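Local coordinates for protein paenibacillus xanthan lyase (Paenibacillus, PDB 6F2P) that probably cleaves the polysaccharide xanthan by beta-elimination, as a calcium-binding, multidomain lyase with a polysaccharide lyase family 8 core, at residues A[475-487]-A[496-508]. Numbering follows the deposited sequence.
Sequences TVGKSLTAKKSWF and LGSGIASTDGIAT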
ATOM      1  N   THR A 475      -0.383   4.901 -18.222  1.00 13.97           N
ATOM      2  CA  THR A 475      -1.008   3.861 -19.030  1.00 17.39           C
ATOM      3  C   THR A 475       0.045   3.022 -19.737  1.00 20.62           C
ATOM      4  O   THR A 475       0.965   3.570 -20.349  1.00 21.78           O
ATOM      5  CB  THR A 475      -1.951   4.484 -20.078  1.00 21.38           C
ATOM      6  OG1 THR A 475      -2.788   5.463 -19.444  1.00 20.42           O
ATOM      7  CG2 THR A 475      -2.830   3.415 -20.710  1.00 19.04           C
ATOM      8  N   VAL A 476      -0.057   1.697 -19.645  1.00 19.55           N
ATOM      9  CA  VAL A 476       0.972   0.870 -20.272  1.00 21.82           C
ATOM     10  C   VAL A 476       0.789   0.874 -21.786  1.00 21.82           C
ATOM     11  O   VAL A 476      -0.337   0.826 -22.286  1.00 20.07           O
ATOM     12  CB  VAL A 476       1.070  -0.565 -19.684  1.00 17.76           C
ATOM     13  CG1 VAL A 476       0.682  -0.574 -18.215  1.00 21.60           C
ATOM     14  CG2 VAL A 476       0.218  -1.521 -20.446  1.00 21.79           C
ATOM     15  N   GLY A 477       1.897   0.981 -22.512  1.00 21.80           N
ATOM     16  CA  GLY A 477       1.833   1.086 -23.962  1.00 28.21           C
ATOM     17  C   GLY A 477       1.445   2.473 -24.458  1.00 22.98           C
ATOM     18  O   GLY A 477       1.323   2.701 -25.662  1.00 19.13           O
ATOM     19  N   LYS A 478       1.253   3.407 -23.533  1.00 15.91           N
ATOM     20  CA  LYS A 478       0.916   4.772 -23.904  1.00 19.18           C
ATOM     21  C   LYS A 478       1.885   5.762 -23.271  1.00 22.84           C
ATOM     22  O   LYS A 478       2.649   5.408 -22.369  1.00 26.15           O
ATOM     23  CB  LYS A 478      -0.517   5.095 -23.494  1.00 20.97           C
ATOM     24  CG  LYS A 478      -1.565   4.089 -23.995  1.00 22.45           C
ATOM     25  CD  LYS A 478      -1.611   4.003 -25.500  1.00 14.39           C
ATOM     26  CE  LYS A 478      -2.866   3.251 -25.959  1.00 21.23           C
ATOM     27  NZ  LYS A 478      -2.862   2.975 -27.439  1.00 19.12           N
ATOM     28  N   SER A 479       1.876   7.000 -23.751  1.00 18.03           N
ATOM     29  CA  SER A 479       2.703   8.022 -23.126  1.00 21.64           C
ATOM     30  C   SER A 479       1.923   8.627 -21.968  1.00 24.76           C
ATOM     31  O   SER A 479       2.514   9.176 -21.030  1.00 23.31           O
ATOM     32  CB  SER A 479       3.091   9.112 -24.120  1.00 18.15           C
ATOM     33  OG  SER A 479       1.951   9.840 -24.547  1.00 20.37           O
ATOM     34  N   LEU A 480       0.595   8.511 -22.050  1.00 16.73           N
ATOM     35  CA  LEU A 480      -0.318   9.127 -21.095  1.00 16.41           C
ATOM     36  C   LEU A 480       0.156   8.940 -19.674  1.00 18.88           C
ATOM     37  O   LEU A 480       0.522   7.839 -19.266  1.00 21.69           O
ATOM     38  CB  LEU A 480      -1.744   8.574 -21.238  1.00 13.30           C
ATOM     39  CG  LEU A 480      -2.730   9.149 -20.211  1.00 15.08           C
ATOM     40  CD1 LEU A 480      -2.799  10.673 -20.297  1.00 13.72           C
ATOM     41  CD2 LEU A 480      -4.126   8.553 -20.334  1.00 13.51           C
ATOM     42  N   THR A 481       0.169  10.036 -18.928  1.00 20.56           N
ATOM     43  CA  THR A 481       0.553   9.992 -17.531  1.00 15.57           C
ATOM     44  C   THR A 481      -0.223  11.061 -16.774  1.00 17.61           C
ATOM     45  O   THR A 481      -0.647  12.064 -17.356  1.00 17.95           O
ATOM     46  CB  THR A 481       2.070  10.187 -17.379  1.00 19.94           C
ATOM     47  OG1 THR A 481       2.487   9.769 -16.075  1.00 22.55           O
ATOM     48  CG2 THR A 481       2.449  11.639 -17.623  1.00 20.67           C
ATOM     49  N   ALA A 482      -0.443  10.839 -15.485  1.00 18.36           N
ATOM     50  CA  ALA A 482      -1.218  11.783 -14.690  1.00 14.49           C
ATOM     51  C   ALA A 482      -1.003  11.588 -13.199  1.00 19.43           C
ATOM     52  O   ALA A 482      -0.647  10.497 -12.749  1.00 16.34           O
ATOM     53  CB  ALA A 482      -2.682  11.647 -15.014  1.00 10.47           C
ATOM     54  N   LYS A 483      -1.223  12.657 -12.437  1.00 18.03           N
ATOM     55  CA  LYS A 483      -1.235  12.564 -10.981  1.00 14.88           C
ATOM     56  C   LYS A 483      -2.650  12.780 -10.447  1.00 16.32           C
ATOM     57  O   LYS A 483      -3.205  13.887 -10.495  1.00 16.50           O
ATOM     58  CB  LYS A 483      -0.226  13.524 -10.355  1.00 13.40           C
ATOM     59  CG  LYS A 483       1.198  13.045 -10.519  1.00 13.97           C
ATOM     60  CD  LYS A 483       2.207  14.178 -10.489  1.00 16.82           C
ATOM     61  CE  LYS A 483       3.616  13.632 -10.662  1.00 20.35           C
ATOM     62  NZ  LYS A 483       4.663  14.678 -10.535  1.00 21.87           N
ATOM     63  N   LYS A 484      -3.232  11.690  -9.960  1.00 14.92           N
ATOM     64  CA  LYS A 484      -4.611  11.678  -9.503  1.00 14.81           C
ATOM     65  C   LYS A 484      -4.628  11.444  -7.999  1.00 17.91           C
ATOM     66  O   LYS A 484      -3.975  10.520  -7.493  1.00 14.05           O
ATOM     67  CB  LYS A 484      -5.386  10.568 -10.220  1.00 12.08           C
ATOM     68  CG  LYS A 484      -5.265  10.624 -11.730  1.00 13.26           C
ATOM     69  CD  LYS A 484      -5.677   9.308 -12.399  1.00 13.91           C
ATOM     70  CE  LYS A 484      -7.145   8.968 -12.132  1.00 12.29           C
ATOM     71  NZ  LYS A 484      -8.098   9.888 -12.812  1.00  9.77           N
ATOM     72  N   SER A 485      -5.372  12.285  -7.285  1.00 15.37           N
ATOM     73  CA  SER A 485      -5.443  12.180  -5.835  1.00 15.64           C
ATOM     74  C   SER A 485      -6.888  12.149  -5.367  1.00 13.34           C
ATOM     75  O   SER A 485      -7.761  12.767  -5.965  1.00 13.65           O
ATOM     76  CB  SER A 485      -4.693  13.340  -5.172  1.00 13.35           C
ATOM     77  OG  SER A 485      -3.298  13.259  -5.422  1.00 11.76           O
ATOM     78  N   TRP A 486      -7.137  11.415  -4.294  1.00 11.84           N
ATOM     79  CA  TRP A 486      -8.474  11.354  -3.733  1.00 13.77           C
ATOM     80  C   TRP A 486      -8.429  11.738  -2.251  1.00 16.60           C
ATOM     81  O   TRP A 486      -7.495  11.371  -1.534  1.00 13.89           O
ATOM     82  CB  TRP A 486      -9.082   9.966  -3.946  1.00 11.65           C
ATOM     83  CG  TRP A 486      -9.212   9.578  -5.399  1.00 13.43           C
ATOM     84  CD1 TRP A 486     -10.300   9.772  -6.212  1.00 12.52           C
ATOM     85  CD2 TRP A 486      -8.221   8.930  -6.208  1.00 12.86           C
ATOM     86  NE1 TRP A 486     -10.040   9.286  -7.476  1.00  9.29           N
ATOM     87  CE2 TRP A 486      -8.775   8.759  -7.498  1.00 12.93           C
ATOM     88  CE3 TRP A 486      -6.921   8.474  -5.968  1.00 11.57           C
ATOM     89  CZ2 TRP A 486      -8.070   8.150  -8.544  1.00 12.51           C
ATOM     90  CZ3 TRP A 486      -6.218   7.876  -7.011  1.00 13.57           C
ATOM     91  CH2 TRP A 486      -6.800   7.719  -8.285  1.00 12.13           C
ATOM     92  N   PHE A 487      -9.416  12.515  -1.811  1.00 14.53           N
ATOM     93  CA  PHE A 487      -9.431  13.038  -0.448  1.00 16.83           C
ATOM     94  C   PHE A 487     -10.785  12.739   0.142  1.00 13.59           C
ATOM     95  O   PHE A 487     -11.792  13.321  -0.253  1.00 16.01           O
ATOM     96  CB  PHE A 487      -9.141  14.541  -0.437  1.00 14.96           C
ATOM     97  CG  PHE A 487      -7.841  14.904  -1.107  1.00 14.07           C
ATOM     98  CD1 PHE A 487      -7.753  14.967  -2.491  1.00  9.17           C
ATOM     99  CD2 PHE A 487      -6.703  15.166  -0.350  1.00 13.31           C
ATOM    100  CE1 PHE A 487      -6.558  15.284  -3.112  1.00 10.68           C
ATOM    101  CE2 PHE A 487      -5.499  15.490  -0.963  1.00 10.55           C
ATOM    102  CZ  PHE A 487      -5.428  15.552  -2.348  1.00 13.30           C
ATOM    103  N   LEU A 496      -8.650  15.182  -7.350  1.00 10.97           N
ATOM    104  CA  LEU A 496      -7.791  16.148  -8.016  1.00 10.66           C
ATOM    105  C   LEU A 496      -6.891  15.473  -9.029  1.00 15.01           C
ATOM    106  O   LEU A 496      -6.409  14.360  -8.810  1.00 17.24           O
ATOM    107  CB  LEU A 496      -6.903  16.868  -7.007  1.00 15.74           C
ATOM    108  CG  LEU A 496      -7.544  17.686  -5.889  1.00 15.54           C
ATOM    109  CD1 LEU A 496      -6.454  18.454  -5.162  1.00 12.25           C
ATOM    110  CD2 LEU A 496      -8.607  18.628  -6.436  1.00 11.65           C
ATOM    111  N   GLY A 497      -6.648  16.162 -10.133  1.00 14.11           N
ATOM    112  CA  GLY A 497      -5.708  15.677 -11.117  1.00 13.30           C
ATOM    113  C   GLY A 497      -4.876  16.824 -11.647  1.00 17.12           C
ATOM    114  O   GLY A 497      -5.359  17.946 -11.773  1.00 17.26           O
ATOM    115  N   SER A 498      -3.617  16.537 -11.948  1.00 13.02           N
ATOM    116  CA  SER A 498      -2.733  17.505 -12.563  1.00 15.53           C
ATOM    117  C   SER A 498      -1.577  16.727 -13.153  1.00 16.26           C
ATOM    118  O   SER A 498      -1.485  15.512 -12.967  1.00 17.87           O
ATOM    119  CB  SER A 498      -2.185  18.461 -11.516  1.00 20.72           C
ATOM    120  OG  SER A 498      -1.263  17.773 -10.691  1.00 21.02           O
ATOM    121  N   GLY A 499      -0.689  17.428 -13.848  1.00 18.05           N
ATOM    122  CA  GLY A 499       0.416  16.787 -14.536  1.00 16.35           C
ATOM    123  C   GLY A 499      -0.053  15.872 -15.651  1.00 18.79           C
ATOM    124  O   GLY A 499       0.681  14.988 -16.075  1.00 19.92           O
ATOM    125  N   ILE A 500      -1.279  16.079 -16.123  1.00 16.68           N
ATOM    126  CA  ILE A 500      -1.851  15.236 -17.161  1.00 18.07           C
ATOM    127  C   ILE A 500      -1.194  15.535 -18.496  1.00 18.43           C
ATOM    128  O   ILE A 500      -1.409  16.597 -19.069  1.00 19.26           O
ATOM    129  CB  ILE A 500      -3.369  15.436 -17.295  1.00 16.60           C
ATOM    130  CG1 ILE A 500      -4.057  15.238 -15.945  1.00 12.72           C
ATOM    131  CG2 ILE A 500      -3.933  14.460 -18.316  1.00 11.58           C
ATOM    132  CD1 ILE A 500      -5.532  15.550 -15.957  1.00 13.55           C
ATOM    133  N   ALA A 501      -0.392  14.589 -18.978  1.00 19.21           N
ATOM    134  CA  ALA A 501       0.410  14.786 -20.179  1.00 20.38           C
ATOM    135  C   ALA A 501       0.403  13.563 -21.113  1.00 24.13           C
ATOM    136  O   ALA A 501       0.473  12.410 -20.672  1.00 19.56           O
ATOM    137  CB  ALA A 501       1.836  15.156 -19.794  1.00 13.99           C
ATOM    138  N   SER A 502       0.327  13.827 -22.411  1.00 20.39           N
ATOM    139  CA  SER A 502       0.302  12.762 -23.397  1.00 23.93           C
ATOM    140  C   SER A 502       0.851  13.244 -24.732  1.00 23.15           C
ATOM    141  O   SER A 502       0.727  14.418 -25.076  1.00 19.99           O
ATOM    142  CB  SER A 502      -1.128  12.240 -23.574  1.00 17.74           C
ATOM    143  OG  SER A 502      -1.228  11.448 -24.740  1.00 23.87           O
ATOM    144  N   THR A 503       1.464  12.331 -25.477  1.00 24.06           N
ATOM    145  CA  THR A 503       1.870  12.611 -26.845  1.00 22.29           C
ATOM    146  C   THR A 503       1.292  11.560 -27.784  1.00 25.02           C
ATOM    147  O   THR A 503       1.871  11.271 -28.827  1.00 25.11           O
ATOM    148  CB  THR A 503       3.396  12.625 -26.995  1.00 23.12           C
ATOM    149  OG1 THR A 503       3.953  11.475 -26.346  1.00 28.76           O
ATOM    150  CG2 THR A 503       3.979  13.882 -26.380  1.00 19.34           C
ATOM    151  N   ASP A 504       0.139  11.006 -27.412  1.00 25.99           N
ATOM    152  CA  ASP A 504      -0.444   9.871 -28.133  1.00 22.19           C
ATOM    153  C   ASP A 504      -1.372  10.309 -29.264  1.00 23.80           C
ATOM    154  O   ASP A 504      -1.931   9.472 -29.972  1.00 30.83           O
ATOM    155  CB  ASP A 504      -1.217   8.948 -27.175  1.00 19.28           C
ATOM    156  CG  ASP A 504      -0.365   8.433 -26.034  1.00 22.80           C
ATOM    157  OD1 ASP A 504       0.518   7.590 -26.285  1.00 25.04           O
ATOM    158  OD2 ASP A 504      -0.580   8.855 -24.876  1.00 24.27           O
ATOM    159  N   GLY A 505      -1.557  11.615 -29.420  1.00 21.58           N
ATOM    160  CA  GLY A 505      -2.404  12.131 -30.481  1.00 16.64           C
ATOM    161  C   GLY A 505      -3.882  11.795 -30.358  1.00 23.13           C
ATOM    162  O   GLY A 505      -4.615  11.800 -31.351  1.00 22.81           O
ATOM    163  N   ILE A 506      -4.332  11.512 -29.141  1.00 19.34           N
ATOM    164  CA  ILE A 506      -5.738  11.200 -28.921  1.00 19.88           C
ATOM    165  C   ILE A 506      -6.299  12.026 -27.777  1.00 19.41           C
ATOM    166  O   ILE A 506      -5.640  12.199 -26.747  1.00 18.16           O
ATOM    167  CB  ILE A 506      -5.925   9.705 -28.608  1.00 21.39           C
ATOM    168  CG1 ILE A 506      -5.449   8.856 -29.780  1.00 16.94           C
ATOM    169  CG2 ILE A 506      -7.370   9.391 -28.274  1.00 13.15           C
ATOM    170  CD1 ILE A 506      -5.244   7.430 -29.404  1.00 24.50           C
ATOM    171  N   ALA A 507      -7.514  12.539 -27.969  1.00 22.15           N
ATOM    172  CA  ALA A 507      -8.211  13.296 -26.935  1.00 18.44           C
ATOM    173  C   ALA A 507      -8.191  12.549 -25.599  1.00 19.70           C
ATOM    174  O   ALA A 507      -8.542  11.369 -25.523  1.00 22.77           O
ATOM    175  CB  ALA A 507      -9.637  13.572 -27.359  1.00 13.25           C
ATOM    176  N   THR A 508      -7.775  13.248 -24.552  1.00 14.74           N
ATOM    177  CA  THR A 508      -7.617  12.642 -23.242  1.00 15.01           C
ATOM    178  C   THR A 508      -8.807  12.994 -22.342  1.00 16.91           C
ATOM    179  O   THR A 508      -9.276  14.132 -22.327  1.00 17.11           O
ATOM    180  CB  THR A 508      -6.280  13.075 -22.619  1.00 16.21           C
ATOM    181  OG1 THR A 508      -5.216  12.699 -23.506  1.00 17.34           O
ATOM    182  CG2 THR A 508      -6.054  12.419 -21.260  1.00 17.48           C
TER
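The beta hairpin of strands 481-488 and 493-501, part of the large antiparallel sheet in the super-sandwich domain, pairs S485 with L496 through two backbone hydrogen bonds, S485 N to L496 O at 2.8 Å and L496 N to S485 O at 2.9 Å. K483 and S498 form the next hydrogen-bonded pair, K484 and G497 the non-hydrogen-bonded pair between them. The register then slips by one residue before T481 meets A501; this is a beta bulge, in which G499 takes up a positive phi, and G499 and I500 together face G613 of strand 613-621, as in a G1 bulge. Beside the S485-L496 pair, the side chains of F487 and L496 cross at about a right angle, with F487 CE1 3.8 Å from L496 CD1, next to V649 of strand 646-651. Within the super-sandwich, the hairpin lies between strands 466-474 and 613-621, and its S485 hydroxyl bonds to Q647 and N660 of the following beta-sandwich domain. Beyond the paired strands the contact turns polar. D504 receives S479 N on the syn lone pair of OD1 (2.9 Å, nearly straight at 168°), while S479 OG and S502 OG, each 2.7 Å from D504 OD2, reach it from the same face of the carboxylate. With chi1 at 66°, S479 OG is also turned to accept T503 N at 2.7 Å, and T503 OG1 adds a longer bond to it. S502 OG also accepts from D504 N, closing an ST turn. Were D504 an alanine, S479 N and both serine hydroxyls would probably lose the carboxylate that receives them, leaving the 502-504 turn held to S479 chiefly by T503. L480 CD1 meets T508 CG2 tip to tip at 3.8 Å.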